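Local coordinates for uncharacterized protein (PDB 3LLB) that probably takes part in magnesium and cobalt ion transport, this chain being the transporter-associated domain at the end of a longer CorC-like protein, at residues A[12-17]-A[73-78]; A[50-55]-A[64-69]. All coordinates share one frame; numbering follows the deposited sequence.

Both contacts reach the same antiparallel sheet of the transporter-associated domain, contact 2 through strand 61-68 and the start of strand 55-58; their centres are about 9 Å apart. Contact 1 joins strand 11-14 to the central strand 73-80; contact 2 sets the loop 50-55 against strand 61-68, which lies beside 73-80 in the sheet and just before it in the chain. Contact 2 is nested inside the long loop closed by contact 1, which also carries helices 19-26 and 38-46. The contacts touch directly: R77 N meets R64 O at 2.7 Å, a probable hydrogen bond, and V73 packs on P50. An early strand is thereby tied, through strand 73-80, to the neighbouring strand and turn.

Contact 1 of 2, residues A[12-17]-A[73-78]; sequences IVKALT and VHLLRL
Three backbone hydrogen bonds hold 12-17 against strand 73-78. V13 pairs with L76 in both directions: its N-H reaches L76 O at 2.8 Å, nearly along the C=O axis, and its carbonyl takes L76 N at 3.0 Å, in the carbonyl plane. The third bond, A15 N to H74 O at 2.9 Å, is just as straight at the hydrogen, but the donor stands 51° above the carbonyl plane. Here the strand is ending, and a water that donates a hydrogen bond to H74 O and accepts one from L16 N bridges the same corner.

Apolar contacts divide between the two faces. On the more open face, L75 CD2 lies 4.0 Å from I12 CG2, the two side chains crossing obliquely, and also touches CG of K14, which runs alongside it. I12 puts CG2 anti to its backbone N, and this branch does the touching. The other face is buried: V13 CG2 meets L78 CB at 4.0 Å, both residues lying under F22 and F26 of helix 19-26. A15 CB points at the partner strand, 3.1 Å from V73 O, a tight fit, with V73 CG1 and L76 CD1 close by.

From K14 the chain folds away in a type I turn that ends at T17, where K14 O accepts both T17 N and T17 OG1, the latter at 2.8 Å. H74 faces away, its NE2 hydrogen-bonded to D69 OD2. With L75 it sits opposite N67 in a classic beta bulge. This is an antiparallel strand pair within a five-stranded sheet, one face covered by helices 19-26 and 38-46.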
loop_
_atom_site.group_PDB
_atom_site.type_symbol
_atom_site.label_atom_id
_atom_site.label_comp_id
_atom_site.label_asym_id
_atom_site.label_seq_id
_atom_site.Cartn_x
_atom_site.Cartn_y
_atom_site.Cartn_z
ATOM N N ILE A 12 -0.781 -8.651 2.992
ATOM C CA ILE A 12 -0.104 -8.363 1.718
ATOM C C ILE A 12 -1.136 -7.673 0.810
ATOM O O ILE A 12 -2.202 -8.205 0.582
ATOM C CB ILE A 12 0.511 -9.607 1.026
ATOM C CG1 ILE A 12 1.430 -10.366 1.974
ATOM C CG2 ILE A 12 1.305 -9.134 -0.185
ATOM C CD1 ILE A 12 1.917 -11.685 1.416
ATOM N N VAL A 13 -0.814 -6.484 0.298
ATOM C CA VAL A 13 -1.688 -5.682 -0.536
ATOM C C VAL A 13 -1.057 -5.446 -1.883
ATOM O O VAL A 13 0.087 -4.969 -1.959
ATOM C CB VAL A 13 -2.008 -4.369 0.198
ATOM C CG1 VAL A 13 -2.902 -3.493 -0.617
ATOM C CG2 VAL A 13 -2.665 -4.637 1.575
ATOM N N LYS A 14 -1.765 -5.773 -2.974
ATOM C CA LYS A 14 -1.258 -5.465 -4.318
ATOM C C LYS A 14 -1.239 -3.946 -4.566
ATOM O O LYS A 14 -2.177 -3.221 -4.149
ATOM C CB LYS A 14 -2.117 -6.155 -5.354
ATOM C CG LYS A 14 -1.914 -7.684 -5.445
ATOM C CD LYS A 14 -2.844 -8.222 -6.469
ATOM C CE LYS A 14 -2.638 -9.695 -6.641
ATOM N NZ LYS A 14 -3.689 -10.302 -7.525
ATOM N N ALA A 15 -0.157 -3.450 -5.194
ATOM C CA ALA A 15 -0.063 -2.035 -5.525
ATOM C C ALA A 15 -1.189 -1.518 -6.465
ATOM O O ALA A 15 -1.612 -0.384 -6.405
ATOM C CB ALA A 15 1.377 -1.762 -6.075
ATOM N N LEU A 16 -1.714 -2.390 -7.305
ATOM C CA LEU A 16 -2.811 -2.080 -8.229
ATOM C C LEU A 16 -4.185 -1.971 -7.568
ATOM O O LEU A 16 -5.140 -1.534 -8.217
ATOM C CB LEU A 16 -2.826 -3.108 -9.425
ATOM C CG LEU A 16 -2.828 -4.644 -9.119
ATOM C CD1 LEU A 16 -4.208 -5.099 -8.579
ATOM C CD2 LEU A 16 -2.304 -5.651 -10.243
ATOM N N THR A 17 -4.312 -2.372 -6.294
ATOM C CA THR A 17 -5.562 -2.134 -5.495
ATOM C C THR A 17 -6.063 -0.705 -5.597
ATOM O O THR A 17 -5.362 0.181 -5.218
ATOM C CB THR A 17 -5.390 -2.478 -4.003
ATOM O OG1 THR A 17 -4.864 -3.800 -3.925
ATOM C CG2 THR A 17 -6.738 -2.387 -3.184
ATOM N N VAL A 73 5.934 -0.403 -7.916
ATOM C CA VAL A 73 5.733 -1.207 -6.712
ATOM C C VAL A 73 4.764 -2.297 -7.099
ATOM O O VAL A 73 3.827 -2.066 -7.875
ATOM C CB VAL A 73 5.230 -0.433 -5.537
ATOM C CG1 VAL A 73 5.006 -1.284 -4.279
ATOM C CG2 VAL A 73 6.172 0.712 -5.225
ATOM N N HIS A 74 4.968 -3.464 -6.552
ATOM C CA HIS A 74 4.032 -4.556 -6.781
ATOM C C HIS A 74 3.262 -5.016 -5.532
ATOM O O HIS A 74 2.055 -5.235 -5.613
ATOM C CB HIS A 74 4.737 -5.750 -7.413
ATOM C CG HIS A 74 5.116 -5.563 -8.843
ATOM N ND1 HIS A 74 4.181 -5.482 -9.857
ATOM C CD2 HIS A 74 6.324 -5.459 -9.435
ATOM C CE1 HIS A 74 4.810 -5.343 -11.009
ATOM N NE2 HIS A 74 6.106 -5.329 -10.778
ATOM N N LEU A 75 3.946 -5.188 -4.411
ATOM C CA LEU A 75 3.348 -5.732 -3.206
ATOM C C LEU A 75 3.838 -4.937 -2.002
ATOM O O LEU A 75 5.050 -4.627 -1.890
ATOM C CB LEU A 75 3.775 -7.196 -3.040
ATOM C CG LEU A 75 3.321 -8.254 -4.073
ATOM C CD1 LEU A 75 3.974 -9.653 -3.886
ATOM C CD2 LEU A 75 1.790 -8.354 -4.083
ATOM N N LEU A 76 2.906 -4.626 -1.093
ATOM C CA LEU A 76 3.137 -3.914 0.138
ATOM C C LEU A 76 2.720 -4.837 1.254
ATOM O O LEU A 76 1.758 -5.568 1.102
ATOM C CB LEU A 76 2.282 -2.637 0.185
ATOM C CG LEU A 76 2.808 -1.816 -0.983
ATOM C CD1 LEU A 76 1.742 -1.304 -1.807
ATOM C CD2 LEU A 76 3.854 -0.837 -0.491
ATOM N N ARG A 77 3.422 -4.817 2.371
ATOM C CA ARG A 77 2.920 -5.344 3.615
ATOM C C ARG A 77 2.317 -4.213 4.438
ATOM O O ARG A 77 2.965 -3.242 4.705
ATOM C CB ARG A 77 4.028 -5.988 4.401
ATOM C CG ARG A 77 3.606 -6.685 5.650
ATOM C CD ARG A 77 4.603 -7.721 6.071
ATOM N NE ARG A 77 4.303 -8.191 7.428
ATOM C CZ ARG A 77 4.614 -9.370 7.913
ATOM N NH1 ARG A 77 5.236 -10.255 7.154
ATOM N NH2 ARG A 77 4.275 -9.671 9.161
ATOM N N LEU A 78 1.068 -4.365 4.780
ATOM C CA LEU A 78 0.300 -3.376 5.550
ATOM C C LEU A 78 0.220 -3.785 7.004
ATOM O O LEU A 78 -0.187 -4.887 7.269
ATOM C CB LEU A 78 -1.095 -3.293 4.974
ATOM C CG LEU A 78 -1.981 -2.183 5.498
ATOM C CD1 LEU A 78 -1.630 -0.805 4.878
ATOM C CD2 LEU A 78 -3.454 -2.511 5.277
HETATM O O HOH W 1 0.016 -4.895 -8.174
#

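Contact 2 of 2, residues A[50-55]-A[64-69]; sequences PKRNEV and RVLNAD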
loop_
_atom_site.group_PDB
_atom_site.type_symbol
_atom_site.label_atom_id
_atom_site.label_comp_id
_atom_site.label_asym_id
_atom_site.label_seq_id
_atom_site.Cartn_x
_atom_site.Cartn_y
_atom_site.Cartn_z
ATOM N N PRO A 50 10.557 3.073 -4.680
ATOM C CA PRO A 50 11.236 2.451 -3.581
ATOM C C PRO A 50 11.737 1.062 -3.937
ATOM O O PRO A 50 11.269 0.404 -4.894
ATOM C CB PRO A 50 10.148 2.388 -2.509
ATOM C CG PRO A 50 8.917 2.173 -3.294
ATOM C CD PRO A 50 9.106 3.021 -4.509
ATOM N N LYS A 51 12.670 0.608 -3.115
ATOM C CA LYS A 51 13.177 -0.745 -3.145
ATOM C C LYS A 51 12.513 -1.510 -2.053
ATOM O O LYS A 51 11.878 -0.924 -1.158
ATOM C CB LYS A 51 14.687 -0.749 -2.930
ATOM C CG LYS A 51 15.425 -0.369 -4.181
ATOM C CD LYS A 51 16.887 -0.137 -3.932
ATOM C CE LYS A 51 17.786 -0.534 -5.181
ATOM N NZ LYS A 51 17.031 -0.821 -6.497
ATOM N N ARG A 52 12.563 -2.821 -2.169
ATOM C CA ARG A 52 12.171 -3.692 -1.094
ATOM C C ARG A 52 12.695 -3.219 0.270
ATOM O O ARG A 52 13.860 -2.791 0.421
ATOM C CB ARG A 52 12.671 -5.117 -1.385
ATOM C CG ARG A 52 12.139 -6.124 -0.411
ATOM C CD ARG A 52 12.297 -7.519 -0.851
ATOM N NE ARG A 52 11.338 -8.355 -0.147
ATOM C CZ ARG A 52 11.577 -8.886 1.026
ATOM N NH1 ARG A 52 12.714 -8.658 1.623
ATOM N NH2 ARG A 52 10.695 -9.594 1.601
ATOM N N ASN A 53 11.797 -3.282 1.246
ATOM C CA ASN A 53 11.989 -2.995 2.669
ATOM C C ASN A 53 11.964 -1.509 3.028
ATOM O O ASN A 53 12.104 -1.164 4.173
ATOM C CB ASN A 53 13.191 -3.706 3.242
ATOM C CG ASN A 53 13.001 -5.173 3.314
ATOM O OD1 ASN A 53 11.874 -5.673 3.449
ATOM N ND2 ASN A 53 14.090 -5.893 3.215
ATOM N N GLU A 54 11.809 -0.625 2.048
ATOM C CA GLU A 54 11.463 0.761 2.345
ATOM C C GLU A 54 10.066 0.784 2.994
ATOM O O GLU A 54 9.197 -0.010 2.673
ATOM C CB GLU A 54 11.502 1.619 1.080
ATOM C CG GLU A 54 12.916 1.743 0.512
ATOM C CD GLU A 54 13.112 2.874 -0.484
ATOM O OE1 GLU A 54 12.677 4.016 -0.210
ATOM O OE2 GLU A 54 13.784 2.630 -1.513
ATOM N N VAL A 55 9.893 1.672 3.964
ATOM C CA VAL A 55 8.665 1.780 4.721
ATOM C C VAL A 55 8.149 3.229 4.739
ATOM O O VAL A 55 8.940 4.187 4.827
ATOM C CB VAL A 55 8.917 1.337 6.192
ATOM C CG1 VAL A 55 7.722 1.622 7.056
ATOM C CG2 VAL A 55 9.289 -0.129 6.254
ATOM N N ARG A 64 5.147 -1.324 4.064
ATOM C CA ARG A 64 6.516 -1.799 3.816
ATOM C C ARG A 64 6.556 -2.429 2.431
ATOM O O ARG A 64 5.684 -3.294 2.087
ATOM C CB ARG A 64 6.919 -2.792 4.892
ATOM C CG ARG A 64 8.217 -3.524 4.636
ATOM C CD ARG A 64 8.464 -4.603 5.657
ATOM N NE ARG A 64 9.359 -5.604 5.071
ATOM C CZ ARG A 64 9.248 -6.932 5.199
ATOM N NH1 ARG A 64 8.257 -7.493 5.914
ATOM N NH2 ARG A 64 10.150 -7.719 4.612
ATOM N N VAL A 65 7.498 -2.004 1.590
ATOM C CA VAL A 65 7.634 -2.554 0.252
ATOM C C VAL A 65 8.157 -3.990 0.308
ATOM O O VAL A 65 9.272 -4.245 0.778
ATOM C CB VAL A 65 8.527 -1.651 -0.694
ATOM C CG1 VAL A 65 8.576 -2.251 -2.068
ATOM C CG2 VAL A 65 7.965 -0.244 -0.711
ATOM N N LEU A 66 7.349 -4.941 -0.132
ATOM C CA LEU A 66 7.808 -6.349 -0.267
ATOM C C LEU A 66 8.360 -6.678 -1.623
ATOM O O LEU A 66 9.265 -7.499 -1.751
ATOM C CB LEU A 66 6.669 -7.292 0.062
ATOM C CG LEU A 66 6.094 -7.325 1.462
ATOM C CD1 LEU A 66 4.880 -8.206 1.426
ATOM C CD2 LEU A 66 7.133 -7.806 2.465
ATOM N N ASN A 67 7.824 -6.039 -2.656
ATOM C CA ASN A 67 8.228 -6.308 -4.037
ATOM C C ASN A 67 8.049 -5.088 -4.899
ATOM O O ASN A 67 6.983 -4.420 -4.891
ATOM C CB ASN A 67 7.413 -7.499 -4.627
ATOM C CG ASN A 67 7.884 -7.889 -5.990
ATOM O OD1 ASN A 67 7.816 -7.067 -6.919
ATOM N ND2 ASN A 67 8.391 -9.146 -6.147
ATOM N N ALA A 68 9.114 -4.693 -5.566
ATOM C CA ALA A 68 9.026 -3.672 -6.607
ATOM C C ALA A 68 9.985 -4.090 -7.685
ATOM O O ALA A 68 11.031 -4.721 -7.406
ATOM C CB ALA A 68 9.417 -2.275 -6.063
ATOM N N ASP A 69 9.708 -3.697 -8.923
ATOM C CA ASP A 69 10.686 -3.857 -9.988
ATOM C C ASP A 69 11.294 -2.499 -10.418
ATOM O O ASP A 69 11.305 -1.574 -9.656
ATOM C CB ASP A 69 10.067 -4.642 -11.116
ATOM C CG ASP A 69 8.970 -3.926 -11.833
ATOM O OD1 ASP A 69 8.861 -2.662 -11.741
ATOM O OD2 ASP A 69 8.191 -4.640 -12.529
HETATM O O HOH W 2 12.467 -0.766 -7.240
#
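V65 lays its CG2 against the ring of P50, 3.7 Å from CG, the two side chains crossing at about a right angle. Its CB sits 3.5 Å from K51 O, so this valine packs against the type II turn from K51 to E54, with F46 of helix 38-46 touching it. The backbone of V65 is gripped at both ends: its N-H runs almost straight along the C=O axis of E54, and its carbonyl takes N53 N at 2.7 Å in the carbonyl plane. Within the turn, E54 OE2 accepts K51 N from above the carboxylate plane. The turn bond from E54 N to K51 O is 3.2 Å. From there the chain enters strand 55-58, outermost in the sheet within this chain, first pairing V55 with R64, antiparallel and non-hydrogen-bonded.

Two arginines lie side by side on the outside. R64, with CG anti to the backbone N and its chain extended to NE, brings both NE and NH2 onto one atom, N53 OD1, which lies in the guanidinium plane; NH2 is 2.9 Å away. The amide and guanidinium planes are turned 28° apart. L66 CD2 sits over the centre of one face of this guanidinium, 3.5 Å above it, while V55 CG2 packs on R64 CB. R52, extended from CG to NE, sends NE to a lone pair of L66 O at 2.8 Å, bent to 134° at the hydrogen.

The R52 and R64 guanidinium planes stand 80° apart, their NH2 atoms only 3.6 Å from each other. Two like charges this near would be expected to repel, a cost probably offset in part by these bonds: R64's two-nitrogen grip holds its guanidinium in place, while R52 has one bent bond.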